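Local atomic coordinates of dihydroxyacetone kinase (Citrobacter freundii, PDB entry 1UN8), a protein that catalyses the phosphorylation of dihydroxyacetone by ATP, giving dihydroxyacetone phosphate and ADP, with magnesium or calcium as cofactor. Residues S283-V295 with L319-P333. Sequence-based numbering, arbitrary orientation.
Sequences SRIDWLIGPASLV and LTEVETSNWPTPVPP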
loop_
_atom_site.group_PDB
_atom_site.type_symbol
_atom_site.label_atom_id
_atom_site.label_comp_id
_atom_site.label_asym_id
_atom_site.label_seq_id
_atom_site.Cartn_x
_atom_site.Cartn_y
_atom_site.Cartn_z
ATOM N N SER A 283 5.344 -15.338 21.898
ATOM C CA SER A 283 5.580 -15.115 23.324
ATOM C C SER A 283 6.681 -14.131 23.698
ATOM O O SER A 283 6.868 -13.847 24.872
ATOM C CB SER A 283 5.863 -16.446 24.021
ATOM O OG SER A 283 7.042 -17.047 23.512
ATOM N N ARG A 284 7.404 -13.601 22.720
ATOM C CA ARG A 284 8.490 -12.674 23.026
ATOM C C ARG A 284 8.248 -11.291 22.460
ATOM O O ARG A 284 9.086 -10.413 22.604
ATOM C CB ARG A 284 9.808 -13.221 22.473
ATOM C CG ARG A 284 10.157 -14.599 23.000
ATOM C CD ARG A 284 11.392 -15.165 22.324
ATOM N NE ARG A 284 12.534 -14.269 22.436
ATOM C CZ ARG A 284 13.690 -14.465 21.818
ATOM N NH1 ARG A 284 13.855 -15.529 21.048
ATOM N NH2 ARG A 284 14.672 -13.584 21.950
ATOM N N ILE A 285 7.103 -11.103 21.814
ATOM C CA ILE A 285 6.754 -9.822 21.214
ATOM C C ILE A 285 6.086 -8.865 22.185
ATOM O O ILE A 285 5.083 -9.211 22.806
ATOM C CB ILE A 285 5.771 -9.992 20.037
ATOM C CG1 ILE A 285 6.223 -11.135 19.123
ATOM C CG2 ILE A 285 5.680 -8.683 19.260
ATOM C CD1 ILE A 285 6.807 -10.730 17.848
ATOM N N ASP A 286 6.615 -7.649 22.296
ATOM C CA ASP A 286 6.015 -6.655 23.185
ATOM C C ASP A 286 5.511 -5.493 22.360
ATOM O O ASP A 286 4.755 -4.653 22.847
ATOM C CB ASP A 286 7.016 -6.134 24.233
ATOM C CG ASP A 286 7.371 -7.182 25.277
ATOM O OD1 ASP A 286 6.482 -7.995 25.623
ATOM O OD2 ASP A 286 8.527 -7.186 25.762
ATOM N N TRP A 287 5.948 -5.439 21.106
ATOM C CA TRP A 287 5.514 -4.374 20.219
ATOM C C TRP A 287 5.464 -4.777 18.746
ATOM O O TRP A 287 6.274 -5.569 18.278
ATOM C CB TRP A 287 6.418 -3.142 20.351
ATOM C CG TRP A 287 6.578 -2.615 21.747
ATOM C CD1 TRP A 287 7.594 -2.897 22.622
ATOM C CD2 TRP A 287 5.691 -1.727 22.437
ATOM N NE1 TRP A 287 7.392 -2.240 23.807
ATOM C CE2 TRP A 287 6.231 -1.515 23.724
ATOM C CE3 TRP A 287 4.493 -1.089 22.093
ATOM C CZ2 TRP A 287 5.612 -0.694 24.671
ATOM C CZ3 TRP A 287 3.876 -0.276 23.031
ATOM C CH2 TRP A 287 4.437 -0.085 24.307
ATOM N N LEU A 288 4.482 -4.230 18.034
ATOM C CA LEU A 288 4.340 -4.438 16.597
ATOM C C LEU A 288 4.491 -3.077 15.936
ATOM O O LEU A 288 3.975 -2.074 16.432
ATOM C CB LEU A 288 2.971 -4.997 16.231
ATOM C CG LEU A 288 2.695 -6.477 16.469
ATOM C CD1 LEU A 288 1.330 -6.799 15.903
ATOM C CD2 LEU A 288 3.753 -7.333 15.802
ATOM N N ILE A 289 5.239 -3.036 14.845
ATOM C CA ILE A 289 5.410 -1.807 14.090
ATOM C C ILE A 289 4.842 -2.193 12.721
ATOM O O ILE A 289 5.452 -2.971 11.972
ATOM C CB ILE A 289 6.897 -1.384 13.950
ATOM C CG1 ILE A 289 7.552 -1.177 15.320
ATOM C CG2 ILE A 289 6.979 -0.078 13.203
ATOM C CD1 ILE A 289 7.819 -2.462 16.069
ATOM N N GLY A 290 3.658 -1.672 12.412
ATOM C CA GLY A 290 3.003 -1.990 11.157
ATOM C C GLY A 290 1.892 -2.974 11.476
ATOM O O GLY A 290 1.566 -3.125 12.645
ATOM N N PRO A 291 1.322 -3.691 10.490
ATOM C CA PRO A 291 1.656 -3.665 9.064
ATOM C C PRO A 291 1.513 -2.301 8.420
ATOM O O PRO A 291 0.534 -1.609 8.646
ATOM C CB PRO A 291 0.702 -4.703 8.467
ATOM C CG PRO A 291 -0.472 -4.651 9.368
ATOM C CD PRO A 291 0.171 -4.582 10.730
ATOM N N ALA A 292 2.508 -1.924 7.625
ATOM C CA ALA A 292 2.512 -0.648 6.930
ATOM C C ALA A 292 3.600 -0.651 5.857
ATOM O O ALA A 292 4.545 -1.444 5.915
ATOM C CB ALA A 292 2.765 0.487 7.919
ATOM N N SER A 293 3.456 0.233 4.876
ATOM C CA SER A 293 4.448 0.359 3.822
ATOM C C SER A 293 5.473 1.337 4.362
ATOM O O SER A 293 5.244 2.537 4.339
ATOM C CB SER A 293 3.805 0.904 2.546
ATOM O OG SER A 293 2.819 0.009 2.046
ATOM N N LEU A 294 6.596 0.821 4.860
ATOM C CA LEU A 294 7.644 1.655 5.454
ATOM C C LEU A 294 8.914 1.775 4.611
ATOM O O LEU A 294 9.424 2.879 4.405
ATOM C CB LEU A 294 7.964 1.116 6.842
ATOM C CG LEU A 294 6.727 1.123 7.743
ATOM C CD1 LEU A 294 7.011 0.406 9.042
ATOM C CD2 LEU A 294 6.314 2.562 7.994
ATOM N N VAL A 295 9.434 0.647 4.144
ATOM C CA VAL A 295 10.621 0.640 3.291
ATOM C C VAL A 295 10.183 -0.266 2.140
ATOM O O VAL A 295 10.166 -1.499 2.271
ATOM C CB VAL A 295 11.849 0.031 4.012
ATOM C CG1 VAL A 295 13.026 -0.027 3.065
ATOM C CG2 VAL A 295 12.216 0.865 5.232
ATOM N N LEU A 319 10.030 3.757 21.438
ATOM C CA LEU A 319 8.766 4.322 21.881
ATOM C C LEU A 319 8.645 5.833 21.974
ATOM O O LEU A 319 7.561 6.343 22.221
ATOM C CB LEU A 319 8.403 3.701 23.218
ATOM C CG LEU A 319 8.388 2.171 23.155
ATOM C CD1 LEU A 319 8.305 1.622 24.552
ATOM C CD2 LEU A 319 7.217 1.681 22.314
ATOM N N THR A 320 9.733 6.555 21.767
ATOM C CA THR A 320 9.668 8.007 21.851
ATOM C C THR A 320 8.965 8.584 20.646
ATOM O O THR A 320 9.183 8.137 19.527
ATOM C CB THR A 320 11.064 8.626 21.942
ATOM O OG1 THR A 320 11.815 8.294 20.767
ATOM C CG2 THR A 320 11.803 8.099 23.162
ATOM N N GLU A 321 8.114 9.576 20.867
ATOM C CA GLU A 321 7.414 10.192 19.751
ATOM C C GLU A 321 8.417 10.985 18.931
ATOM O O GLU A 321 9.382 11.526 19.471
ATOM C CB GLU A 321 6.322 11.142 20.248
ATOM C CG GLU A 321 5.309 10.513 21.186
ATOM C CD GLU A 321 4.216 11.493 21.600
ATOM O OE1 GLU A 321 4.547 12.605 22.080
ATOM O OE2 GLU A 321 3.022 11.150 21.450
ATOM N N VAL A 322 8.193 11.040 17.624
ATOM C CA VAL A 322 9.055 11.812 16.731
ATOM C C VAL A 322 8.123 12.614 15.832
ATOM O O VAL A 322 6.904 12.494 15.956
ATOM C CB VAL A 322 9.964 10.892 15.877
ATOM C CG1 VAL A 322 10.862 10.069 16.790
ATOM C CG2 VAL A 322 9.115 9.971 14.999
ATOM N N GLU A 323 8.675 13.434 14.945
ATOM C CA GLU A 323 7.835 14.216 14.047
ATOM C C GLU A 323 8.211 13.962 12.598
ATOM O O GLU A 323 8.980 14.720 12.003
ATOM C CB GLU A 323 7.973 15.704 14.334
ATOM C CG GLU A 323 7.840 16.049 15.788
ATOM C CD GLU A 323 7.771 17.535 16.012
ATOM O OE1 GLU A 323 8.390 18.288 15.215
ATOM O OE2 GLU A 323 7.102 17.941 16.989
ATOM N N THR A 324 7.658 12.898 12.029
ATOM C CA THR A 324 7.939 12.554 10.642
ATOM C C THR A 324 6.656 12.216 9.892
ATOM O O THR A 324 5.610 11.978 10.497
ATOM C CB THR A 324 8.894 11.350 10.555
ATOM O OG1 THR A 324 8.297 10.220 11.210
ATOM C CG2 THR A 324 10.229 11.677 11.222
ATOM N N SER A 325 6.742 12.181 8.571
ATOM C CA SER A 325 5.567 11.878 7.773
ATOM C C SER A 325 5.083 10.452 7.913
ATOM O O SER A 325 3.895 10.184 7.739
ATOM C CB SER A 325 5.842 12.131 6.294
ATOM O OG SER A 325 6.198 13.482 6.055
ATOM N N ASN A 326 5.988 9.513 8.218
ATOM C CA ASN A 326 5.553 8.115 8.217
ATOM C C ASN A 326 5.951 7.182 9.366
ATOM O O ASN A 326 5.670 5.990 9.292
ATOM C CB ASN A 326 5.996 7.484 6.894
ATOM C CG ASN A 326 5.410 8.181 5.697
ATOM O OD1 ASN A 326 4.316 7.869 5.244
ATOM N ND2 ASN A 326 6.161 9.131 5.156
ATOM N N TRP A 327 6.597 7.670 10.420
ATOM C CA TRP A 327 6.935 6.755 11.501
ATOM C C TRP A 327 5.629 6.270 12.099
ATOM O O TRP A 327 4.748 7.069 12.417
ATOM C CB TRP A 327 7.872 7.420 12.537
ATOM C CG TRP A 327 8.049 6.546 13.726
ATOM C CD1 TRP A 327 7.403 6.634 14.927
ATOM C CD2 TRP A 327 8.886 5.388 13.804
ATOM N NE1 TRP A 327 7.780 5.597 15.746
ATOM C CE2 TRP A 327 8.690 4.816 15.084
ATOM C CE3 TRP A 327 9.781 4.772 12.917
ATOM C CZ2 TRP A 327 9.356 3.656 15.499
ATOM C CZ3 TRP A 327 10.442 3.622 13.328
ATOM C CH2 TRP A 327 10.226 3.075 14.610
ATOM N N PRO A 328 5.500 4.943 12.261
ATOM C CA PRO A 328 4.310 4.356 12.875
ATOM C C PRO A 328 4.506 4.102 14.365
ATOM O O PRO A 328 5.521 3.542 14.773
ATOM C CB PRO A 328 4.151 3.065 12.104
ATOM C CG PRO A 328 5.581 2.634 11.970
ATOM C CD PRO A 328 6.325 3.907 11.622
ATOM N N THR A 329 3.532 4.510 15.170
ATOM C CA THR A 329 3.600 4.316 16.607
ATOM C C THR A 329 3.467 2.842 16.943
ATOM O O THR A 329 2.446 2.225 16.651
ATOM C CB THR A 329 2.465 5.081 17.319
ATOM O OG1 THR A 329 2.664 6.487 17.139
ATOM C CG2 THR A 329 2.438 4.747 18.817
ATOM N N PRO A 330 4.498 2.258 17.570
ATOM C CA PRO A 330 4.487 0.842 17.948
ATOM C C PRO A 330 3.267 0.498 18.806
ATOM O O PRO A 330 2.817 1.304 19.613
ATOM C CB PRO A 330 5.794 0.685 18.718
ATOM C CG PRO A 330 6.688 1.684 18.044
ATOM C CD PRO A 330 5.786 2.881 17.917
ATOM N N VAL A 331 2.737 -0.704 18.630
ATOM C CA VAL A 331 1.566 -1.121 19.385
ATOM C C VAL A 331 1.715 -2.550 19.888
ATOM O O VAL A 331 2.183 -3.427 19.181
ATOM C CB VAL A 331 0.288 -1.039 18.510
ATOM C CG1 VAL A 331 -0.925 -1.533 19.297
ATOM C CG2 VAL A 331 0.076 0.395 18.020
ATOM N N PRO A 332 1.326 -2.798 21.132
ATOM C CA PRO A 332 1.442 -4.156 21.664
ATOM C C PRO A 332 0.429 -5.028 20.932
ATOM O O PRO A 332 -0.707 -4.606 20.730
ATOM C CB PRO A 332 1.056 -3.988 23.133
ATOM C CG PRO A 332 1.354 -2.557 23.418
ATOM C CD PRO A 332 0.897 -1.856 22.179
ATOM N N PRO A 333 0.818 -6.241 20.515
ATOM C CA PRO A 333 -0.179 -7.058 19.822
ATOM C C PRO A 333 -1.371 -7.251 20.745
ATOM O O PRO A 333 -1.232 -7.830 21.815
ATOM C CB PRO A 333 0.569 -8.360 19.560
ATOM C CG PRO A 333 1.528 -8.434 20.700
ATOM C CD PRO A 333 2.042 -7.017 20.771
#
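Leu288 and Val331 form a single antiparallel beta bridge where the proline-rich segment 328-333, in the loop between helix 314-319 and strand 338-339, runs along strand 285-292, the outermost strand of its mixed sheet within the chain. Leu288 N donates to Val331 O at 2.7 Å, and Val331 N returns a straighter bond to Leu288 O (2.9 Å, N-H...O 164°). The Pro330 CA hydrogen adds a CH...O contact to the same oxygen at 3.3 Å. No further bridge forms; at the next hydrogen-bonded position on one side Pro333 has no N-H to give, and contacts between side chains take over. Trp287 lies between Leu319 and Pro332. Methyl CD2 of Leu319 stands almost on the normal through the six-membered ring, 3.5 Å from its centroid, in a CH-pi contact, while Pro332 CG comes obliquely to Trp287 CZ3 at 3.4 Å. With CG beside the backbone N (chi1 -54°), the indole extends toward helix 314-319, where Glu315 OE1 takes the hydrogen bond from Trp287 NE1. Farther along, Ile289 sends its two branches to different prolines: CG2, anti to the backbone N, to Pro328 CG, and CG1 to Pro330 CG at 4.0 Å. Leu294, past the corner at Pro291, meets Pro328 tip to tip, its CD2 3.9 Å from Pro328 CD. At the other end Pro333 CB lies against Leu288 CD1, and both residues also pack on Ile22 of the second subunit. One reciprocal pair of amide bonds therefore sets the register, while proline rings, whose backbone nitrogens need no hydrogen-bond acceptor, fasten the segment to the edge strand through apolar contacts.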